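Glycosyl hyrolase, family 3 (Deinococcus radiodurans, PDB 3TEV) probably hydrolyses O-glycosidic bonds as a family 3 glycoside hydrolase with a TIM-barrel domain. Local coordinates at residues Lys320-Arg323 / Ala328-Phe331; Leu21-Leu26 / Ile126-Thr131; Arg12-Arg17 / Arg323-Ala328; Ala214-Thr219 / Trp253-Val258; Tyr38-Gly43 / Arg68-Glu73. All coordinates share one frame; numbering follows the deposited sequence.

Contact 1 of 5, residues Lys320-Arg323 / Ala328-Phe331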
# COMPACT_ATOMS: atom_id res chain seq x y z
N LYS A 320 12.69 1.34 -9.08
CA LYS A 320 11.50 0.88 -8.36
C LYS A 320 11.80 -0.43 -7.63
O LYS A 320 11.48 -0.56 -6.45
CB LYS A 320 10.29 0.72 -9.29
CG LYS A 320 9.88 1.98 -10.05
CD LYS A 320 8.84 1.59 -11.16
CE LYS A 320 8.50 2.75 -12.08
NZ LYS A 320 7.96 3.90 -11.28
N ARG A 321 12.43 -1.38 -8.30
CA ARG A 321 12.73 -2.66 -7.66
C ARG A 321 13.67 -2.53 -6.45
O ARG A 321 13.49 -3.21 -5.44
CB ARG A 321 13.28 -3.69 -8.67
CG ARG A 321 13.42 -5.09 -8.06
CD ARG A 321 13.97 -6.14 -9.05
NE ARG A 321 15.35 -5.80 -9.41
CZ ARG A 321 16.10 -6.45 -10.30
NH1 ARG A 321 15.63 -7.51 -10.97
NH2 ARG A 321 17.34 -6.03 -10.50
N GLU A 322 14.69 -1.67 -6.58
CA GLU A 322 15.60 -1.40 -5.49
C GLU A 322 14.92 -0.80 -4.25
O GLU A 322 15.31 -1.12 -3.13
CB GLU A 322 16.76 -0.51 -5.97
CG GLU A 322 17.75 -0.02 -4.84
CD GLU A 322 18.34 -1.16 -3.95
OE1 GLU A 322 18.48 -2.32 -4.43
OE2 GLU A 322 18.69 -0.87 -2.76
N ARG A 323 13.91 0.05 -4.43
CA ARG A 323 13.12 0.53 -3.29
C ARG A 323 12.43 -0.63 -2.57
O ARG A 323 12.38 -0.67 -1.32
CB ARG A 323 12.08 1.54 -3.72
CG ARG A 323 12.68 2.88 -4.08
CD ARG A 323 11.61 3.95 -4.14
NE ARG A 323 12.16 5.22 -4.62
CZ ARG A 323 12.07 5.66 -5.88
NH1 ARG A 323 11.43 4.94 -6.81
NH2 ARG A 323 12.62 6.82 -6.19
N ALA A 328 12.55 -4.79 1.98
CA ALA A 328 12.76 -6.15 2.45
C ALA A 328 14.09 -6.38 3.20
O ALA A 328 14.12 -7.25 4.07
CB ALA A 328 12.62 -7.14 1.30
N ARG A 329 15.17 -5.67 2.85
CA ARG A 329 16.45 -5.81 3.58
C ARG A 329 16.30 -5.25 5.01
O ARG A 329 16.81 -5.81 5.97
CB ARG A 329 17.63 -5.10 2.88
CG ARG A 329 18.61 -6.03 2.20
CD ARG A 329 19.84 -5.34 1.51
NE ARG A 329 19.50 -4.10 0.78
CZ ARG A 329 19.23 -3.99 -0.52
NH1 ARG A 329 19.23 -5.05 -1.33
NH2 ARG A 329 18.95 -2.80 -1.01
N ARG A 330 15.58 -4.15 5.11
CA ARG A 330 15.38 -3.48 6.37
C ARG A 330 14.40 -4.29 7.24
O ARG A 330 14.59 -4.41 8.43
CB ARG A 330 14.86 -2.06 6.11
CG ARG A 330 14.76 -1.21 7.36
CD ARG A 330 14.24 0.16 7.01
NE ARG A 330 14.04 0.96 8.22
CZ ARG A 330 13.32 2.07 8.28
NH1 ARG A 330 12.72 2.54 7.19
NH2 ARG A 330 13.20 2.72 9.43
N PHE A 331 13.39 -4.87 6.60
CA PHE A 331 12.33 -5.60 7.27
C PHE A 331 12.21 -7.01 6.67
O PHE A 331 11.23 -7.32 5.99
CB PHE A 331 11.00 -4.85 7.12
CG PHE A 331 11.01 -3.44 7.68
CD1 PHE A 331 11.14 -3.22 9.05
CD2 PHE A 331 10.86 -2.34 6.83
CE1 PHE A 331 11.11 -1.92 9.59
CE2 PHE A 331 10.82 -1.03 7.36
CZ PHE A 331 10.96 -0.82 8.74
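E322 and R329 stand seven residues, or two turns, apart on the same face of helix 314-330, and their side chains join in an i to i+7 salt bridge within that single helix. This last helix of the modelled chain belongs to a parallel (β/α)8, or TIM-type, barrel. The ionic contact is one-pronged: R329 NH2 lies 2.6 Å from E322 OE2, whereas E322 OE1 stands farther off, 3.5 Å from R329 NH2. As a hydrogen bond it is weak, the N-H...O angle being 118°. Carboxylate and guanidinium are nearly coplanar, 9° apart, and the glutamate meets the arginine at its edge. Bends bring the ends together: E322 turns at chi2 (53°) and R329 at chi3, and the two chains cross at about a right angle. Both residues are exposed, so solvent probably screens the pair and it should count for less than a buried one.

Other polar bonds from these turns lead elsewhere. R323 forms salt bridges with D288 and D256, K320 NZ donates to the carbonyls of L283 and A287, and R321 NH1 bonds to Q20 OE1. These bonds tie the helix to helix 275-285 and neighbouring loops.

The apolar packing here is local to the helix end, where F331 is the first residue to leave helical geometry. The aliphatic part of R330 lies over the F331 ring, with R330 CG 3.9 Å above its plane and over its centre.

Contact 2 of 5, residues Leu21-Leu26 / Ile126-Thr131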
# COMPACT_ATOMS: atom_id res chain seq x y z
N LEU A 21 7.30 -6.24 -9.94
CA LEU A 21 6.63 -4.95 -9.71
C LEU A 21 5.17 -5.13 -9.30
O LEU A 21 4.43 -4.15 -9.23
CB LEU A 21 6.75 -4.06 -10.95
CG LEU A 21 8.17 -3.83 -11.49
CD1 LEU A 21 8.15 -3.17 -12.90
CD2 LEU A 21 9.04 -3.04 -10.50
N LEU A 22 4.76 -6.37 -9.05
CA LEU A 22 3.37 -6.64 -8.68
C LEU A 22 3.23 -7.24 -7.30
O LEU A 22 4.09 -8.01 -6.84
CB LEU A 22 2.70 -7.59 -9.68
CG LEU A 22 2.71 -7.34 -11.18
CD1 LEU A 22 1.79 -8.40 -11.84
CD2 LEU A 22 2.23 -5.93 -11.52
N MSE A 23 2.11 -6.94 -6.66
CA MSE A 23 1.73 -7.56 -5.41
C MSE A 23 0.40 -8.24 -5.71
O MSE A 23 -0.58 -7.59 -6.15
CB MSE A 23 1.56 -6.52 -4.30
CG MSE A 23 1.06 -7.10 -2.97
SE MSE A 23 1.04 -5.76 -1.53
CE MSE A 23 2.72 -6.15 -0.64
N ILE A 24 0.35 -9.55 -5.49
CA ILE A 24 -0.83 -10.32 -5.84
C ILE A 24 -1.45 -10.96 -4.61
O ILE A 24 -0.82 -11.04 -3.55
CB ILE A 24 -0.49 -11.43 -6.83
CG1 ILE A 24 0.45 -12.44 -6.18
CG2 ILE A 24 0.11 -10.85 -8.11
CD1 ILE A 24 0.59 -13.76 -7.00
N ASP A 25 -2.69 -11.43 -4.76
CA ASP A 25 -3.33 -12.21 -3.71
C ASP A 25 -3.29 -13.69 -4.03
O ASP A 25 -3.06 -14.09 -5.18
CB ASP A 25 -4.77 -11.70 -3.42
CG ASP A 25 -5.70 -11.74 -4.65
OD1 ASP A 25 -5.24 -11.60 -5.81
OD2 ASP A 25 -6.92 -11.90 -4.44
N LEU A 26 -3.53 -14.50 -2.99
CA LEU A 26 -3.48 -15.95 -3.07
C LEU A 26 -4.86 -16.53 -2.76
O LEU A 26 -5.64 -15.91 -2.05
CB LEU A 26 -2.46 -16.47 -2.06
CG LEU A 26 -1.08 -15.83 -2.18
CD1 LEU A 26 -0.23 -16.14 -0.95
CD2 LEU A 26 -0.39 -16.25 -3.49
N ILE A 126 5.32 -12.30 8.62
CA ILE A 126 4.80 -11.18 7.84
C ILE A 126 5.69 -9.97 8.08
O ILE A 126 6.06 -9.68 9.23
CB ILE A 126 3.33 -10.87 8.23
CG1 ILE A 126 2.40 -11.93 7.61
CG2 ILE A 126 2.92 -9.48 7.74
CD1 ILE A 126 1.06 -12.12 8.35
N ASN A 127 6.04 -9.25 7.01
CA ASN A 127 6.93 -8.10 7.16
C ASN A 127 6.34 -6.77 6.68
O ASN A 127 7.04 -5.76 6.58
CB ASN A 127 8.30 -8.38 6.50
CG ASN A 127 8.21 -8.65 4.98
OD1 ASN A 127 7.13 -8.81 4.42
ND2 ASN A 127 9.36 -8.67 4.33
N TRP A 128 5.04 -6.76 6.41
CA TRP A 128 4.36 -5.56 5.93
C TRP A 128 2.91 -5.56 6.39
O TRP A 128 2.18 -6.52 6.18
CB TRP A 128 4.49 -5.50 4.41
CG TRP A 128 3.72 -4.43 3.67
CD1 TRP A 128 2.44 -3.99 3.93
CD2 TRP A 128 4.14 -3.73 2.48
NE1 TRP A 128 2.06 -3.04 2.98
CE2 TRP A 128 3.09 -2.87 2.10
CE3 TRP A 128 5.30 -3.76 1.71
CZ2 TRP A 128 3.19 -2.01 0.98
CZ3 TRP A 128 5.38 -2.91 0.60
CH2 TRP A 128 4.34 -2.05 0.26
N ASN A 129 2.49 -4.46 7.03
CA ASN A 129 1.11 -4.27 7.46
C ASN A 129 0.57 -2.96 6.89
O ASN A 129 1.25 -1.93 6.94
CB ASN A 129 1.02 -4.26 8.99
CG ASN A 129 -0.42 -4.36 9.49
OD1 ASN A 129 -1.33 -4.73 8.75
ND2 ASN A 129 -0.62 -4.05 10.77
N PHE A 130 -0.64 -2.99 6.34
CA PHE A 130 -1.24 -1.79 5.75
C PHE A 130 -1.94 -0.92 6.81
O PHE A 130 -3.17 -0.88 6.87
CB PHE A 130 -2.23 -2.17 4.65
CG PHE A 130 -1.60 -2.53 3.36
CD1 PHE A 130 -1.08 -1.55 2.52
CD2 PHE A 130 -1.55 -3.86 2.94
CE1 PHE A 130 -0.48 -1.90 1.29
CE2 PHE A 130 -0.97 -4.22 1.71
CZ PHE A 130 -0.44 -3.26 0.88
N THR A 131 -1.14 -0.31 7.68
CA THR A 131 -1.56 0.75 8.63
C THR A 131 -0.33 1.65 8.79
O THR A 131 0.78 1.23 8.45
CB THR A 131 -1.97 0.25 10.07
OG1 THR A 131 -1.04 -0.74 10.54
CG2 THR A 131 -3.40 -0.26 10.12
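M23, a selenomethionine, reaches across the interior of the barrel from strand 22-24 to W128 of strand 128-129 and F130 just after it, the centre of an inverse gamma turn. Its CE sits over the W128 indole, 4.1 Å from the centroid of the six-membered ring and 7° off the normal, a face-on CH-pi contact. SE makes Met-aromatic contacts with F130 at its edge, F130 CZ being 3.8 Å from M23 SE, and, obliquely, with W128. The M23 chain runs out extended, CG anti to the backbone N, and then turns at chi3 (-97°), which swings CE over the indole while leaving SE beside the phenyl edge. The indole turns its NE1 over the F130 face, 3.1 Å above the plane and over its centre, while F130 CD1 sits at the W128 edge. A78 of strand 76-79 touches all three side chains, and C48 of strand 46-49 packs on M23 and F130, so the intervening strands close the cluster. M23 CA and W128 CA are 11.8 Å apart, so side chains alone span the gap. With all three residues buried, the contact rests on dispersion, with a methyl over the indole face and a polarisable selenium at the phenyl edge.

Contact 3 of 5, residues Arg12-Arg17 / Arg323-Ala328; sequences RLDPVR and RLRALA
D14 faces R325 across the surface, fastening the N-terminal loop before strand 22-24 to helix 314-330, the last helix of the TIM-barrel domain. The D14 carboxylate, placed by a CG anti to the backbone N (chi1 -165°), offers OD2 to R325 NH2 at 2.6 Å. The two side chains come from opposite directions. NH2 meets OD2 on its syn side but 28° out of the carboxylate plane, while OD2 itself lies almost in the guanidinium plane, at its edge. With an N-H...O angle of 136°, the salt bridge includes a bent hydrogen bond. R325 gets there by a twisted route, its chi1, chi2 and chi3 all departing from the usual staggered values. D14 touches a crystal neighbour, so the lattice may influence its pose. D14 also meets this helix through its backbone: D14 O accepts from R321 NH2, and the next carbonyl, P15 O, is a weak acceptor for R321 NH1. V16 then packs its side chain on V317 and R321 of the same helix. Last in the segment, R17 turns to a different helix and donates from NH2 to E41 O. R325 NH1 and R321 NE are like charges close together; the D14 carboxylate probably eases that crowding, and the D14-R325 link itself is electrostatic.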
# COMPACT_ATOMS: atom_id res chain seq x y z
N ARG A 12 23.22 -6.12 -15.51
CA ARG A 12 23.31 -7.16 -16.53
C ARG A 12 22.80 -8.55 -16.13
O ARG A 12 22.13 -9.22 -16.90
CB ARG A 12 24.78 -7.28 -16.90
CG ARG A 12 25.09 -7.73 -18.28
CD ARG A 12 26.60 -7.63 -18.53
NE ARG A 12 27.18 -8.96 -18.45
CZ ARG A 12 27.96 -9.41 -17.48
NH1 ARG A 12 28.34 -8.64 -16.47
NH2 ARG A 12 28.37 -10.66 -17.54
N LEU A 13 23.16 -8.97 -14.92
CA LEU A 13 22.89 -10.32 -14.46
C LEU A 13 21.51 -10.51 -13.89
O LEU A 13 21.08 -11.63 -13.66
CB LEU A 13 23.92 -10.74 -13.42
CG LEU A 13 25.34 -10.71 -13.96
CD1 LEU A 13 26.33 -11.10 -12.88
CD2 LEU A 13 25.45 -11.60 -15.17
N ASP A 14 20.79 -9.42 -13.67
CA ASP A 14 19.57 -9.49 -12.88
C ASP A 14 18.55 -8.48 -13.41
O ASP A 14 18.11 -7.59 -12.68
CB ASP A 14 19.93 -9.24 -11.40
CG ASP A 14 18.83 -9.65 -10.44
OD1 ASP A 14 17.92 -10.41 -10.84
OD2 ASP A 14 18.90 -9.21 -9.27
N PRO A 15 18.19 -8.59 -14.71
CA PRO A 15 17.25 -7.61 -15.25
C PRO A 15 15.90 -7.66 -14.54
O PRO A 15 15.53 -8.70 -13.99
CB PRO A 15 17.11 -8.00 -16.73
CG PRO A 15 17.77 -9.33 -16.87
CD PRO A 15 18.66 -9.57 -15.70
N VAL A 16 15.20 -6.53 -14.49
CA VAL A 16 13.93 -6.45 -13.79
C VAL A 16 12.89 -7.28 -14.54
O VAL A 16 12.78 -7.18 -15.75
CB VAL A 16 13.44 -5.01 -13.66
CG1 VAL A 16 12.08 -4.95 -12.95
CG2 VAL A 16 14.48 -4.17 -12.91
N ARG A 17 12.14 -8.09 -13.82
CA ARG A 17 11.04 -8.82 -14.44
C ARG A 17 9.71 -8.17 -14.08
O ARG A 17 9.58 -7.58 -13.02
CB ARG A 17 11.06 -10.26 -13.97
CG ARG A 17 12.37 -10.95 -14.29
CD ARG A 17 12.37 -12.34 -13.72
NE ARG A 17 11.41 -13.16 -14.45
CZ ARG A 17 11.04 -14.38 -14.09
NH1 ARG A 17 11.55 -14.93 -12.97
NH2 ARG A 17 10.15 -15.04 -14.85
N ARG A 323 13.91 0.05 -4.43
CA ARG A 323 13.12 0.53 -3.29
C ARG A 323 12.43 -0.63 -2.57
O ARG A 323 12.38 -0.67 -1.32
CB ARG A 323 12.08 1.54 -3.72
CG ARG A 323 12.68 2.88 -4.08
CD ARG A 323 11.61 3.95 -4.14
NE ARG A 323 12.16 5.22 -4.62
CZ ARG A 323 12.07 5.66 -5.88
NH1 ARG A 323 11.43 4.94 -6.81
NH2 ARG A 323 12.62 6.82 -6.19
N LEU A 324 11.93 -1.58 -3.36
CA LEU A 324 11.24 -2.74 -2.82
C LEU A 324 12.23 -3.65 -2.11
O LEU A 324 11.95 -4.21 -1.07
CB LEU A 324 10.55 -3.51 -3.94
CG LEU A 324 9.43 -2.76 -4.66
CD1 LEU A 324 8.81 -3.60 -5.82
CD2 LEU A 324 8.36 -2.32 -3.68
N ARG A 325 13.41 -3.77 -2.69
CA ARG A 325 14.43 -4.60 -2.14
C ARG A 325 15.03 -3.99 -0.87
O ARG A 325 15.27 -4.71 0.09
CB ARG A 325 15.45 -4.93 -3.22
CG ARG A 325 15.23 -6.35 -3.72
CD ARG A 325 14.99 -6.56 -5.18
NE ARG A 325 16.19 -6.92 -5.88
CZ ARG A 325 16.30 -7.85 -6.84
NH1 ARG A 325 15.28 -8.61 -7.24
NH2 ARG A 325 17.47 -8.02 -7.40
N ALA A 326 15.19 -2.67 -0.85
CA ALA A 326 15.71 -1.99 0.33
C ALA A 326 14.76 -2.18 1.51
O ALA A 326 15.21 -2.39 2.64
CB ALA A 326 15.97 -0.52 0.06
N LEU A 327 13.45 -2.13 1.23
CA LEU A 327 12.42 -2.37 2.23
C LEU A 327 12.52 -3.77 2.83
O LEU A 327 12.52 -3.93 4.05
CB LEU A 327 11.02 -2.15 1.64
CG LEU A 327 9.86 -2.11 2.63
CD1 LEU A 327 9.92 -0.84 3.48
CD2 LEU A 327 8.50 -2.16 1.94
N ALA A 328 12.55 -4.79 1.98
CA ALA A 328 12.76 -6.15 2.45
C ALA A 328 14.09 -6.38 3.20
O ALA A 328 14.12 -7.25 4.07
CB ALA A 328 12.62 -7.14 1.30

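Contact 4 of 5, residues Ala214-Thr219 / Trp253-Val258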
# COMPACT_ATOMS: atom_id res chain seq x y z
N ALA A 214 3.85 15.49 7.51
CA ALA A 214 4.52 15.50 8.82
C ALA A 214 5.24 14.18 9.13
O ALA A 214 6.23 14.16 9.84
CB ALA A 214 3.53 15.85 9.93
N LEU A 215 4.75 13.09 8.55
CA LEU A 215 5.23 11.75 8.93
C LEU A 215 6.16 11.08 7.91
O LEU A 215 6.55 9.93 8.09
CB LEU A 215 4.05 10.83 9.31
CG LEU A 215 3.16 11.28 10.50
CD1 LEU A 215 2.08 10.25 10.84
CD2 LEU A 215 3.96 11.65 11.76
N LEU A 216 6.52 11.80 6.85
CA LEU A 216 7.35 11.24 5.77
C LEU A 216 8.64 10.54 6.19
O LEU A 216 8.88 9.41 5.76
CB LEU A 216 7.73 12.30 4.75
CG LEU A 216 6.77 12.64 3.64
CD1 LEU A 216 7.56 13.50 2.66
CD2 LEU A 216 6.20 11.38 2.97
N PRO A 217 9.48 11.20 7.02
CA PRO A 217 10.74 10.52 7.37
C PRO A 217 10.56 9.22 8.17
O PRO A 217 11.50 8.44 8.27
CB PRO A 217 11.53 11.57 8.20
CG PRO A 217 10.72 12.85 8.15
CD PRO A 217 9.31 12.48 7.73
N GLU A 218 9.37 9.00 8.73
CA GLU A 218 9.06 7.79 9.49
C GLU A 218 8.22 6.79 8.69
O GLU A 218 7.87 5.73 9.20
CB GLU A 218 8.27 8.14 10.77
CG GLU A 218 9.12 8.61 11.94
CD GLU A 218 9.50 10.08 11.82
OE1 GLU A 218 8.72 10.84 11.21
OE2 GLU A 218 10.59 10.45 12.33
N THR A 219 7.88 7.13 7.45
CA THR A 219 6.99 6.31 6.63
C THR A 219 7.75 5.58 5.50
O THR A 219 8.09 6.18 4.49
CB THR A 219 5.85 7.19 6.03
OG1 THR A 219 5.23 7.94 7.08
CG2 THR A 219 4.81 6.34 5.34
N TRP A 253 8.26 16.90 -2.15
CA TRP A 253 8.47 16.38 -0.80
C TRP A 253 9.75 15.59 -0.60
O TRP A 253 10.12 15.32 0.53
CB TRP A 253 7.27 15.54 -0.36
CG TRP A 253 6.03 16.35 -0.12
CD1 TRP A 253 5.85 17.69 -0.37
CD2 TRP A 253 4.80 15.86 0.39
NE1 TRP A 253 4.57 18.06 -0.04
CE2 TRP A 253 3.90 16.96 0.44
CE3 TRP A 253 4.35 14.60 0.82
CZ2 TRP A 253 2.60 16.85 0.90
CZ3 TRP A 253 3.05 14.48 1.27
CH2 TRP A 253 2.19 15.60 1.32
N GLY A 254 10.41 15.19 -1.68
CA GLY A 254 11.65 14.41 -1.58
C GLY A 254 11.45 12.98 -1.09
O GLY A 254 12.40 12.35 -0.63
N TYR A 255 10.23 12.46 -1.17
CA TYR A 255 9.96 11.09 -0.68
C TYR A 255 10.71 10.00 -1.44
O TYR A 255 10.57 9.88 -2.66
CB TYR A 255 8.46 10.78 -0.68
CG TYR A 255 8.09 9.44 -0.05
CD1 TYR A 255 8.36 9.19 1.31
CD2 TYR A 255 7.47 8.44 -0.80
CE1 TYR A 255 8.03 7.97 1.91
CE2 TYR A 255 7.11 7.20 -0.21
CZ TYR A 255 7.40 6.98 1.15
OH TYR A 255 7.06 5.78 1.76
N ASP A 256 11.47 9.17 -0.72
CA ASP A 256 12.20 8.08 -1.37
C ASP A 256 11.75 6.68 -0.92
O ASP A 256 12.42 5.69 -1.21
CB ASP A 256 13.73 8.25 -1.23
CG ASP A 256 14.52 7.61 -2.41
OD1 ASP A 256 14.02 7.51 -3.57
OD2 ASP A 256 15.68 7.20 -2.18
N GLY A 257 10.61 6.58 -0.24
CA GLY A 257 10.10 5.28 0.14
C GLY A 257 9.28 4.62 -0.96
O GLY A 257 9.21 5.13 -2.08
N VAL A 258 8.64 3.50 -0.62
CA VAL A 258 7.87 2.70 -1.57
C VAL A 258 6.50 3.35 -1.80
O VAL A 258 5.80 3.70 -0.84
CB VAL A 258 7.67 1.28 -1.02
CG1 VAL A 258 6.58 0.48 -1.80
CG2 VAL A 258 9.02 0.53 -0.98
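W253, just after helix 242-252 and before G254, presents its CB to L216 CD1 at 3.7 Å, and W253 CE3 lies 3.9 Å from the same methyl. The two side chains cross at about a right angle. G254 leaves helical geometry with positive phi and turns the chain toward Y255, whose ring packs against the other methyl of the leucine, L216 CD2 to Y255 CD1 being 3.5 Å. The isobutyl group of L216 is thus forked between the two aromatics. A chi1 of -174° sends the Y255 ring along to T219, where Y255 OH donates to T219 O at 2.9 Å from well above the carbonyl plane. That acceptor belongs to a turn stiffened by T219 OG1, which bonds to L215 O at 2.6 Å on the face opposite E218 N. Further on, G257 N lies 3.4 Å above the Y255 ring, over its centre, so the loop folds back across its own tyrosine. V258 then begins strand 258-261, pairing through its backbone with P220 and I222. The contact joins two helix-to-strand connections of the TIM-barrel domain, the 3-10 turn 216-218 after helix 210-215 and the loop between helix 242-252 and strand 258-261, with I222 of strand 221-224 touching both L216 and Y255.

Contact 5 of 5, residues Tyr38-Gly43 / Arg68-Glu73; sequences YLREHG and REVMGE
Between 38-43 and 68-73, on helices 33-42 and 57-71, the CA atoms of R40 and V70 are nearest, 6.5 Å apart. The apolar part of the contact is made by V70, with CG1 set 4.0 Å from L39 CB. R40 lies across the same valine: its chain runs straight through chi2 and bends at chi3 (-90°), which puts NH2 3.7 Å from V70 CA and 4.1 Å from V70 CG2. The guanidinium presents a face, not an edge, to the helix carbonyl, V70 O standing 3.7 Å above its plane and offset toward the rim. This is packing of a flat cation over the helix backbone, and its N-H groups are not directed into V70 O. Both helices end at glycine: G43 closes the first in a Schellman motif, and G72 leaves the second with positive phi. Toward the sheet, L39 also packs on I24 of strand 22-24, while R40 is exposed. Two adjacent outer helices, each following its own strand (22-24 and 46-49), meeting side by side around a parallel sheet are characteristic of the TIM-barrel shell.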
# COMPACT_ATOMS: atom_id res chain seq x y z
N TYR A 38 3.60 -21.00 -10.00
CA TYR A 38 3.26 -19.71 -10.58
C TYR A 38 4.09 -18.54 -9.99
O TYR A 38 4.62 -17.73 -10.75
CB TYR A 38 1.77 -19.51 -10.38
CG TYR A 38 1.23 -18.17 -10.74
CD1 TYR A 38 0.90 -17.86 -12.06
CD2 TYR A 38 0.99 -17.21 -9.75
CE1 TYR A 38 0.38 -16.64 -12.40
CE2 TYR A 38 0.46 -15.96 -10.08
CZ TYR A 38 0.16 -15.70 -11.41
OH TYR A 38 -0.37 -14.49 -11.76
N LEU A 39 4.20 -18.45 -8.67
CA LEU A 39 5.08 -17.45 -8.06
C LEU A 39 6.52 -17.54 -8.59
O LEU A 39 7.15 -16.53 -8.92
CB LEU A 39 5.10 -17.59 -6.54
CG LEU A 39 3.80 -17.26 -5.80
CD1 LEU A 39 3.79 -17.85 -4.38
CD2 LEU A 39 3.53 -15.76 -5.79
N ARG A 40 7.02 -18.76 -8.67
CA ARG A 40 8.39 -19.00 -9.07
C ARG A 40 8.55 -18.65 -10.55
O ARG A 40 9.47 -17.93 -10.93
CB ARG A 40 8.72 -20.46 -8.79
CG ARG A 40 10.13 -20.71 -8.44
CD ARG A 40 10.39 -22.21 -8.18
NE ARG A 40 10.20 -22.64 -6.79
CZ ARG A 40 11.06 -22.35 -5.81
NH1 ARG A 40 12.13 -21.60 -6.04
NH2 ARG A 40 10.84 -22.80 -4.58
N GLU A 41 7.63 -19.13 -11.38
CA GLU A 41 7.62 -18.86 -12.82
C GLU A 41 7.76 -17.37 -13.19
O GLU A 41 8.51 -17.04 -14.09
CB GLU A 41 6.34 -19.43 -13.44
CG GLU A 41 6.21 -19.24 -14.93
CD GLU A 41 5.11 -20.12 -15.54
OE1 GLU A 41 4.05 -20.32 -14.89
OE2 GLU A 41 5.33 -20.60 -16.68
N HIS A 42 7.05 -16.49 -12.48
CA HIS A 42 7.04 -15.08 -12.81
C HIS A 42 7.92 -14.24 -11.90
O HIS A 42 8.02 -13.03 -12.09
CB HIS A 42 5.58 -14.54 -12.80
CG HIS A 42 4.69 -15.24 -13.77
ND1 HIS A 42 4.85 -15.12 -15.14
CD2 HIS A 42 3.68 -16.12 -13.59
CE1 HIS A 42 3.95 -15.88 -15.76
NE2 HIS A 42 3.23 -16.49 -14.84
N GLY A 43 8.56 -14.87 -10.92
CA GLY A 43 9.41 -14.17 -9.95
C GLY A 43 8.62 -13.14 -9.14
O GLY A 43 9.13 -12.06 -8.84
N ARG A 68 8.04 -17.50 1.94
CA ARG A 68 9.40 -17.04 2.03
C ARG A 68 10.36 -18.00 1.33
O ARG A 68 11.33 -17.56 0.70
CB ARG A 68 9.81 -16.82 3.50
CG ARG A 68 11.31 -16.67 3.70
CD ARG A 68 11.87 -15.42 2.98
NE ARG A 68 13.30 -15.27 3.22
CZ ARG A 68 14.25 -15.94 2.56
NH1 ARG A 68 13.93 -16.82 1.61
NH2 ARG A 68 15.53 -15.73 2.85
N GLU A 69 10.09 -19.30 1.42
CA GLU A 69 10.94 -20.30 0.79
C GLU A 69 10.84 -20.20 -0.74
O GLU A 69 11.86 -20.24 -1.43
CB GLU A 69 10.59 -21.71 1.28
CG GLU A 69 11.26 -22.84 0.50
CD GLU A 69 12.78 -22.86 0.66
OE1 GLU A 69 13.28 -22.32 1.68
OE2 GLU A 69 13.47 -23.42 -0.22
N VAL A 70 9.63 -20.04 -1.26
CA VAL A 70 9.40 -19.94 -2.69
C VAL A 70 9.91 -18.61 -3.26
O VAL A 70 10.58 -18.60 -4.27
CB VAL A 70 7.90 -20.16 -3.03
CG1 VAL A 70 7.62 -20.00 -4.54
CG2 VAL A 70 7.47 -21.53 -2.55
N MSE A 71 9.61 -17.49 -2.59
CA MSE A 71 9.91 -16.16 -3.13
C MSE A 71 11.34 -15.65 -2.87
O MSE A 71 11.81 -14.76 -3.58
CB MSE A 71 8.88 -15.14 -2.62
CG MSE A 71 7.42 -15.50 -2.96
SE MSE A 71 6.14 -14.36 -2.01
CE MSE A 71 6.26 -12.90 -3.19
N GLY A 72 12.02 -16.18 -1.86
CA GLY A 72 13.42 -15.83 -1.62
C GLY A 72 13.55 -14.60 -0.73
O GLY A 72 12.56 -14.09 -0.19
N GLU A 73 14.77 -14.11 -0.59
CA GLU A 73 15.09 -13.11 0.42
C GLU A 73 14.41 -11.78 0.25
O GLU A 73 14.27 -11.06 1.22
CB GLU A 73 16.61 -12.86 0.51
CG GLU A 73 17.24 -12.40 -0.82
CD GLU A 73 18.77 -12.17 -0.72
OE1 GLU A 73 19.23 -11.50 0.23
OE2 GLU A 73 19.49 -12.66 -1.61

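How the contacts relate
Contact 2 is the buried one, an apolar cluster inside the barrel without polar bonds between its segments. Contacts 1 and 3 are surface salt bridges on helix 314-330, sharing R323 and A328 and linked through R321. Contacts 4 and 5 are partly buried and pack elements around the sheet, but contact 4 adds a tyrosine-to-carbonyl bond whereas contact 5 has only packing. Helix 314-330 ties several together: R323 bridges to D256 of contact 4, L327 touches W128 of contact 2, and F331 O meets N127 ND2. R17 joins contacts 3 and 5. Contacts 4 and 5 do not touch, their nearest atoms about 13 Å apart.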